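Local structure of cytochrome c (Pseudomonas aeruginosa, 6RTE) at residues A[450-455]-A[459-464]; A[463-466]-A[472-475]. The protein catalyses the dehydrogenation of dihydro-heme d1 during heme d1 biosynthesis, and combines a heme c with an eight-bladed beta-propeller. One frame throughout, in Å; residues are numbered along the deposited sequence.

Contact 1: residues A[450-455]-A[459-464]; sequences GHVEFT and RYALLS
E453 and L462 face each other as a hydrogen-bonded antiparallel pair: the amide N of L462 lies 2.7 Å from E453 O, and the reverse bond, E453 N to L462 O, is longer at 3.2 Å. Next along, F454 opposes A461. The aromatic side chain leaves the strand on the face that A461 shares, and chi1 of -61° sets CG anti to its own carbonyl carbon, so the ring projects from that face with its CD2-CE2 side next to A461. CB and CG pass near the carbonyl oxygen of Y460; CD2 is 3.6 Å from Y460 O; CE2 then reaches the methyl of A461, with F454 CE2 to A461 CB at 3.8 Å. A small methyl suits this place, because the chains are close here and a broad ring must fit beside it. The ring also packs edge-to-face with W415. V452, on the same face, lies alongside L463, with V452 CG2 3.8 Å from L463 CD1, so branched aliphatic groups continue the apolar layer. This is the first hairpin of a four-stranded propeller blade, and T455 holds its connecting turn. Y460 N donates to T455 OG1 over 3.1 Å, while T455 N returns a bond of 3.0 Å to Y460 O. With chi1 near 51°, OG1 sits between the backbone N and the carbonyl carbon of T455, facing the start of the returning strand, and it is also hydrogen-bonded to D457 within the turn. The methyl is the other branch, T455 CG2 meeting Y460 CB at 3.9 Å near the edge of the tyrosine ring; threonine thus supplies both a polar and an apolar branch. The buried carboxylate of E453 turns off the opposite face, where R406 forms a salt bridge with OE1 and the backbone N of N496 a hydrogen bond with OE2.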
ATOM      1  N   GLY A 450      -3.188   6.602 -13.455  1.00 49.45           N
ATOM      2  CA  GLY A 450      -2.180   5.743 -12.876  1.00 49.06           C
ATOM      3  C   GLY A 450      -2.719   4.450 -12.315  1.00 45.87           C
ATOM      4  O   GLY A 450      -3.861   4.392 -11.862  1.00 44.34           O
ATOM      5  N   HIS A 451      -1.880   3.415 -12.347  1.00 44.93           N
ATOM      6  CA  HIS A 451      -2.139   2.090 -11.796  1.00 42.85           C
ATOM      7  C   HIS A 451      -2.991   1.232 -12.721  1.00 43.63           C
ATOM      8  O   HIS A 451      -4.086   1.634 -13.133  1.00 45.38           O
ATOM      9  CB  HIS A 451      -2.818   2.141 -10.432  1.00 39.60           C
ATOM     10  CG  HIS A 451      -2.896   0.799  -9.774  1.00 37.87           C
ATOM     11  ND1 HIS A 451      -3.902  -0.104 -10.042  1.00 36.98           N
ATOM     12  CD2 HIS A 451      -2.071   0.187  -8.889  1.00 36.97           C
ATOM     13  CE1 HIS A 451      -3.705  -1.206  -9.335  1.00 35.64           C
ATOM     14  NE2 HIS A 451      -2.603  -1.052  -8.630  1.00 35.65           N
ATOM     15  N   VAL A 452      -2.501   0.032 -13.012  1.00 42.37           N
ATOM     16  CA  VAL A 452      -3.123  -0.882 -13.960  1.00 42.72           C
ATOM     17  C   VAL A 452      -3.231  -2.252 -13.304  1.00 37.77           C
ATOM     18  O   VAL A 452      -2.266  -2.730 -12.693  1.00 37.24           O
ATOM     19  CB  VAL A 452      -2.313  -0.963 -15.268  1.00 44.04           C
ATOM     20  CG1 VAL A 452      -2.891  -2.025 -16.210  1.00 48.91           C
ATOM     21  CG2 VAL A 452      -2.262   0.407 -15.946  1.00 44.34           C
ATOM     22  N   GLU A 453      -4.403  -2.868 -13.417  1.00 37.49           N
ATOM     23  CA  GLU A 453      -4.619  -4.257 -13.029  1.00 37.55           C
ATOM     24  C   GLU A 453      -5.377  -4.950 -14.154  1.00 36.91           C
ATOM     25  O   GLU A 453      -6.177  -4.319 -14.850  1.00 37.45           O
ATOM     26  CB  GLU A 453      -5.405  -4.356 -11.712  1.00 36.42           C
ATOM     27  CG  GLU A 453      -5.540  -5.762 -11.148  1.00 36.91           C
ATOM     28  CD  GLU A 453      -4.313  -6.212 -10.385  1.00 37.34           C
ATOM     29  OE1 GLU A 453      -3.258  -5.561 -10.527  1.00 41.15           O
ATOM     30  OE2 GLU A 453      -4.403  -7.201  -9.638  1.00 38.30           O
ATOM     31  N   PHE A 454      -5.112  -6.245 -14.336  1.00 36.34           N
ATOM     32  CA  PHE A 454      -5.738  -7.039 -15.384  1.00 37.02           C
ATOM     33  C   PHE A 454      -6.781  -7.995 -14.811  1.00 36.20           C
ATOM     34  O   PHE A 454      -6.762  -8.334 -13.626  1.00 34.90           O
ATOM     35  CB  PHE A 454      -4.692  -7.861 -16.157  1.00 38.70           C
ATOM     36  CG  PHE A 454      -3.649  -7.032 -16.848  1.00 40.90           C
ATOM     37  CD1 PHE A 454      -2.488  -6.669 -16.185  1.00 40.33           C
ATOM     38  CD2 PHE A 454      -3.823  -6.633 -18.161  1.00 44.97           C
ATOM     39  CE1 PHE A 454      -1.522  -5.907 -16.811  1.00 43.23           C
ATOM     40  CE2 PHE A 454      -2.855  -5.867 -18.804  1.00 48.51           C
ATOM     41  CZ  PHE A 454      -1.703  -5.505 -18.126  1.00 47.63           C
ATOM     42  N   THR A 455      -7.691  -8.432 -15.682  1.00 37.81           N
ATOM     43  CA  THR A 455      -8.509  -9.606 -15.400  1.00 39.15           C
ATOM     44  C   THR A 455      -7.612 -10.832 -15.264  1.00 40.26           C
ATOM     45  O   THR A 455      -6.451 -10.834 -15.687  1.00 42.32           O
ATOM     46  CB  THR A 455      -9.528  -9.853 -16.510  1.00 39.72           C
ATOM     47  OG1 THR A 455      -8.858  -9.853 -17.782  1.00 41.32           O
ATOM     48  CG2 THR A 455     -10.619  -8.788 -16.509  1.00 39.75           C
ATOM     49  N   ARG A 459      -7.305 -10.473 -20.490  1.00 43.67           N
ATOM     50  CA  ARG A 459      -8.012  -9.926 -21.642  1.00 46.93           C
ATOM     51  C   ARG A 459      -8.349  -8.447 -21.487  1.00 46.39           C
ATOM     52  O   ARG A 459      -8.517  -7.755 -22.499  1.00 45.54           O
ATOM     53  CB  ARG A 459      -9.302 -10.707 -21.899  1.00 51.10           C
ATOM     54  CG  ARG A 459      -9.114 -12.003 -22.675  1.00 58.19           C
ATOM     55  CD  ARG A 459     -10.470 -12.614 -23.029  1.00 64.25           C
ATOM     56  NE  ARG A 459     -11.278 -12.860 -21.833  1.00 65.50           N
ATOM     57  CZ  ARG A 459     -12.609 -12.806 -21.791  1.00 65.96           C
ATOM     58  NH1 ARG A 459     -13.239 -13.043 -20.645  1.00 65.10           N
ATOM     59  NH2 ARG A 459     -13.311 -12.505 -22.881  1.00 66.48           N
ATOM     60  N   TYR A 460      -8.459  -7.945 -20.256  1.00 46.56           N
ATOM     61  CA  TYR A 460      -8.817  -6.552 -20.023  1.00 45.30           C
ATOM     62  C   TYR A 460      -7.895  -5.940 -18.982  1.00 42.78           C
ATOM     63  O   TYR A 460      -7.415  -6.621 -18.075  1.00 41.26           O
ATOM     64  CB  TYR A 460     -10.271  -6.409 -19.560  1.00 43.37           C
ATOM     65  CG  TYR A 460     -11.278  -6.921 -20.558  1.00 43.81           C
ATOM     66  CD1 TYR A 460     -11.700  -6.128 -21.614  1.00 46.28           C
ATOM     67  CD2 TYR A 460     -11.805  -8.202 -20.445  1.00 43.55           C
ATOM     68  CE1 TYR A 460     -12.622  -6.596 -22.533  1.00 49.36           C
ATOM     69  CE2 TYR A 460     -12.726  -8.676 -21.356  1.00 46.35           C
ATOM     70  CZ  TYR A 460     -13.131  -7.869 -22.396  1.00 50.47           C
ATOM     71  OH  TYR A 460     -14.048  -8.334 -23.308  1.00 55.71           O
ATOM     72  N   ALA A 461      -7.662  -4.634 -19.124  1.00 42.56           N
ATOM     73  CA  ALA A 461      -6.843  -3.864 -18.200  1.00 43.02           C
ATOM     74  C   ALA A 461      -7.690  -2.749 -17.604  1.00 42.50           C
ATOM     75  O   ALA A 461      -8.469  -2.104 -18.310  1.00 43.01           O
ATOM     76  CB  ALA A 461      -5.613  -3.279 -18.907  1.00 47.32           C
ATOM     77  N   LEU A 462      -7.539  -2.528 -16.302  1.00 41.36           N
ATOM     78  CA  LEU A 462      -8.353  -1.560 -15.566  1.00 42.12           C
ATOM     79  C   LEU A 462      -7.454  -0.434 -15.065  1.00 40.96           C
ATOM     80  O   LEU A 462      -6.582  -0.658 -14.214  1.00 39.23           O
ATOM     81  CB  LEU A 462      -9.089  -2.236 -14.412  1.00 43.22           C
ATOM     82  CG  LEU A 462     -10.310  -3.065 -14.827  1.00 46.23           C
ATOM     83  CD1 LEU A 462      -9.918  -4.312 -15.613  1.00 46.24           C
ATOM     84  CD2 LEU A 462     -11.127  -3.430 -13.602  1.00 46.66           C
ATOM     85  N   LEU A 463      -7.679   0.768 -15.591  1.00 42.64           N
ATOM     86  CA  LEU A 463      -6.892   1.954 -15.282  1.00 44.66           C
ATOM     87  C   LEU A 463      -7.677   2.894 -14.374  1.00 43.14           C
ATOM     88  O   LEU A 463      -8.901   3.003 -14.475  1.00 42.66           O
ATOM     89  CB  LEU A 463      -6.509   2.698 -16.571  1.00 49.27           C
ATOM     90  CG  LEU A 463      -5.344   2.156 -17.403  1.00 53.05           C
ATOM     91  CD1 LEU A 463      -5.529   0.695 -17.806  1.00 52.51           C
ATOM     92  CD2 LEU A 463      -5.154   3.032 -18.646  1.00 57.39           C
ATOM     93  N   SER A 464      -6.954   3.600 -13.499  1.00 43.50           N
ATOM     94  CA  SER A 464      -7.553   4.526 -12.546  1.00 42.65           C
ATOM     95  C   SER A 464      -7.268   5.969 -12.940  1.00 45.17           C
ATOM     96  O   SER A 464      -6.108   6.345 -13.154  1.00 45.27           O
ATOM     97  CB  SER A 464      -7.029   4.265 -11.132  1.00 41.03           C
ATOM     98  OG  SER A 464      -7.542   3.060 -10.597  1.00 39.35           O
TER

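Contact 2: residues A[463-466]-A[472-475]; sequences LSVW and LVVY
L463 and V473 form a hydrogen-bonded antiparallel pair, their strand segments running at 149° to each other, with L463 N to V473 O and V473 N to L463 O both at 2.9 Å and both nearly straight. The amide of V473 approaches in the carbonyl plane of L463, whereas the amide of L463 comes in 18° off the plane of V473's carbonyl. Two residues further along the second strand, Y475 places its ring across the leucine at about a right angle. Both methyl groups of L463 touch it: CD2 is 3.7 Å from Y475 CE1, and CD1 is 4.0 Å from Y475 CD1. A forked side chain is well matched to a broad ring here, since its two methyls can each meet a different ring carbon, and L441 of strand 437-441 packs against both residues. Towards the other end, V465 meets V473 obliquely, CG2 to CG2 at 4.1 Å; in each valine this methyl is the one anti to the carbonyl carbon. Beta-branched residues fit the extended backbone of both strands and fill this buried layer. The reverse face carries the non-hydrogen-bonded pair S464 and L472. Leucine's CG is anti to its backbone N (chi1 -168°), which swings CD1 back over the first strand to 3.8 Å from L463 O and 4.2 Å from S464 OG. Serine is short enough to sit beside that methyl, and the polar needs of its hydroxyl are met by S492 O and K494 NZ on strand 491-496. L472 also packs against K494, while its backbone pairs with L486 on the outer side. Strands 460-465 and 470-476 are the two middle strands of a four-stranded up-and-down antiparallel blade, the repeating sheet of a beta-propeller.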
ATOM      1  N   LEU A 463      -7.679   0.768 -15.591  1.00 42.64           N
ATOM      2  CA  LEU A 463      -6.892   1.954 -15.282  1.00 44.66           C
ATOM      3  C   LEU A 463      -7.677   2.894 -14.374  1.00 43.14           C
ATOM      4  O   LEU A 463      -8.901   3.003 -14.475  1.00 42.66           O
ATOM      5  CB  LEU A 463      -6.509   2.698 -16.571  1.00 49.27           C
ATOM      6  CG  LEU A 463      -5.344   2.156 -17.403  1.00 53.05           C
ATOM      7  CD1 LEU A 463      -5.529   0.695 -17.806  1.00 52.51           C
ATOM      8  CD2 LEU A 463      -5.154   3.032 -18.646  1.00 57.39           C
ATOM      9  N   SER A 464      -6.954   3.600 -13.499  1.00 43.50           N
ATOM     10  CA  SER A 464      -7.553   4.526 -12.546  1.00 42.65           C
ATOM     11  C   SER A 464      -7.268   5.969 -12.940  1.00 45.17           C
ATOM     12  O   SER A 464      -6.108   6.345 -13.154  1.00 45.27           O
ATOM     13  CB  SER A 464      -7.029   4.265 -11.132  1.00 41.03           C
ATOM     14  OG  SER A 464      -7.542   3.060 -10.597  1.00 39.35           O
ATOM     15  N   VAL A 465      -8.322   6.775 -13.026  1.00 46.62           N
ATOM     16  CA  VAL A 465      -8.201   8.227 -13.120  1.00 49.17           C
ATOM     17  C   VAL A 465      -8.361   8.774 -11.706  1.00 49.87           C
ATOM     18  O   VAL A 465      -9.467   8.758 -11.148  1.00 51.25           O
ATOM     19  CB  VAL A 465      -9.237   8.827 -14.079  1.00 49.65           C
ATOM     20  CG1 VAL A 465      -9.098  10.348 -14.135  1.00 51.20           C
ATOM     21  CG2 VAL A 465      -9.082   8.229 -15.465  1.00 49.63           C
ATOM     22  N   TRP A 466      -7.255   9.248 -11.122  1.00 49.73           N
ATOM     23  CA  TRP A 466      -7.196   9.624  -9.706  1.00 52.11           C
ATOM     24  C   TRP A 466      -7.708  11.056  -9.548  1.00 54.55           C
ATOM     25  O   TRP A 466      -6.950  12.007  -9.341  1.00 55.42           O
ATOM     26  CB  TRP A 466      -5.769   9.518  -9.172  1.00 56.58           C
ATOM     27  CG  TRP A 466      -5.137   8.159  -9.165  1.00 61.34           C
ATOM     28  CD1 TRP A 466      -4.949   7.324 -10.232  1.00 63.81           C
ATOM     29  CD2 TRP A 466      -4.560   7.499  -8.032  1.00 62.71           C
ATOM     30  NE1 TRP A 466      -4.309   6.175  -9.825  1.00 63.25           N
ATOM     31  CE2 TRP A 466      -4.058   6.258  -8.481  1.00 62.03           C
ATOM     32  CE3 TRP A 466      -4.428   7.833  -6.681  1.00 62.98           C
ATOM     33  CZ2 TRP A 466      -3.436   5.352  -7.624  1.00 59.51           C
ATOM     34  CZ3 TRP A 466      -3.813   6.932  -5.833  1.00 60.70           C
ATOM     35  CH2 TRP A 466      -3.321   5.708  -6.309  1.00 59.04           C
ATOM     36  N   LEU A 472     -12.860   4.382 -13.113  1.00 50.62           N
ATOM     37  CA  LEU A 472     -12.241   3.105 -13.449  1.00 50.96           C
ATOM     38  C   LEU A 472     -12.528   2.849 -14.929  1.00 49.46           C
ATOM     39  O   LEU A 472     -13.691   2.680 -15.315  1.00 51.24           O
ATOM     40  CB  LEU A 472     -12.817   2.002 -12.563  1.00 51.86           C
ATOM     41  CG  LEU A 472     -12.169   0.622 -12.515  1.00 54.16           C
ATOM     42  CD1 LEU A 472     -10.742   0.717 -12.050  1.00 54.41           C
ATOM     43  CD2 LEU A 472     -12.968  -0.294 -11.586  1.00 55.17           C
ATOM     44  N   VAL A 473     -11.484   2.840 -15.757  1.00 47.28           N
ATOM     45  CA  VAL A 473     -11.630   2.715 -17.205  1.00 46.83           C
ATOM     46  C   VAL A 473     -11.146   1.339 -17.631  1.00 46.09           C
ATOM     47  O   VAL A 473      -9.986   0.973 -17.378  1.00 43.40           O
ATOM     48  CB  VAL A 473     -10.859   3.815 -17.955  1.00 48.95           C
ATOM     49  CG1 VAL A 473     -11.288   3.853 -19.427  1.00 48.99           C
ATOM     50  CG2 VAL A 473     -11.078   5.158 -17.291  1.00 52.53           C
ATOM     51  N   VAL A 474     -12.031   0.585 -18.288  1.00 47.81           N
ATOM     52  CA  VAL A 474     -11.756  -0.779 -18.725  1.00 49.83           C
ATOM     53  C   VAL A 474     -11.309  -0.736 -20.179  1.00 52.66           C
ATOM     54  O   VAL A 474     -11.966  -0.111 -21.019  1.00 55.41           O
ATOM     55  CB  VAL A 474     -12.993  -1.679 -18.561  1.00 50.97           C
ATOM     56  CG1 VAL A 474     -12.667  -3.142 -18.915  1.00 52.44           C
ATOM     57  CG2 VAL A 474     -13.535  -1.579 -17.142  1.00 49.59           C
ATOM     58  N   TYR A 475     -10.194  -1.405 -20.474  1.00 52.46           N
ATOM     59  CA  TYR A 475      -9.622  -1.462 -21.807  1.00 52.98           C
ATOM     60  C   TYR A 475      -9.468  -2.911 -22.246  1.00 51.55           C
ATOM     61  O   TYR A 475      -9.089  -3.770 -21.446  1.00 47.40           O
ATOM     62  CB  TYR A 475      -8.240  -0.800 -21.859  1.00 53.73           C
ATOM     63  CG  TYR A 475      -8.239   0.706 -21.805  1.00 56.28           C
ATOM     64  CD1 TYR A 475      -8.344   1.375 -20.595  1.00 56.19           C
ATOM     65  CD2 TYR A 475      -8.100   1.458 -22.961  1.00 59.30           C
ATOM     66  CE1 TYR A 475      -8.331   2.755 -20.540  1.00 58.44           C
ATOM     67  CE2 TYR A 475      -8.085   2.840 -22.916  1.00 62.01           C
ATOM     68  CZ  TYR A 475      -8.200   3.480 -21.700  1.00 62.22           C
ATOM     69  OH  TYR A 475      -8.186   4.852 -21.647  1.00 65.78           O
TER

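In the fold
From the N-terminal side, strand 449-454 runs into the short turn 456-458, which contact 1 closes; strand 460-465 then leads into the bend closed by contact 2, and the chain returns as strand 470-476. The two hairpins follow one another, neither enclosing nor crossing the other, and share L463 and S464, so the middle strand is gripped along both edges. Further ties join them: A461 O and Y475 N extend the second ladder, and W466 NE1 reaches back to G450 O. Strand 482-488 completes this blade, after which strand 491-496 joins strand 150-154 in the adjacent blade, closing the propeller ring with sequence from both ends of the domain.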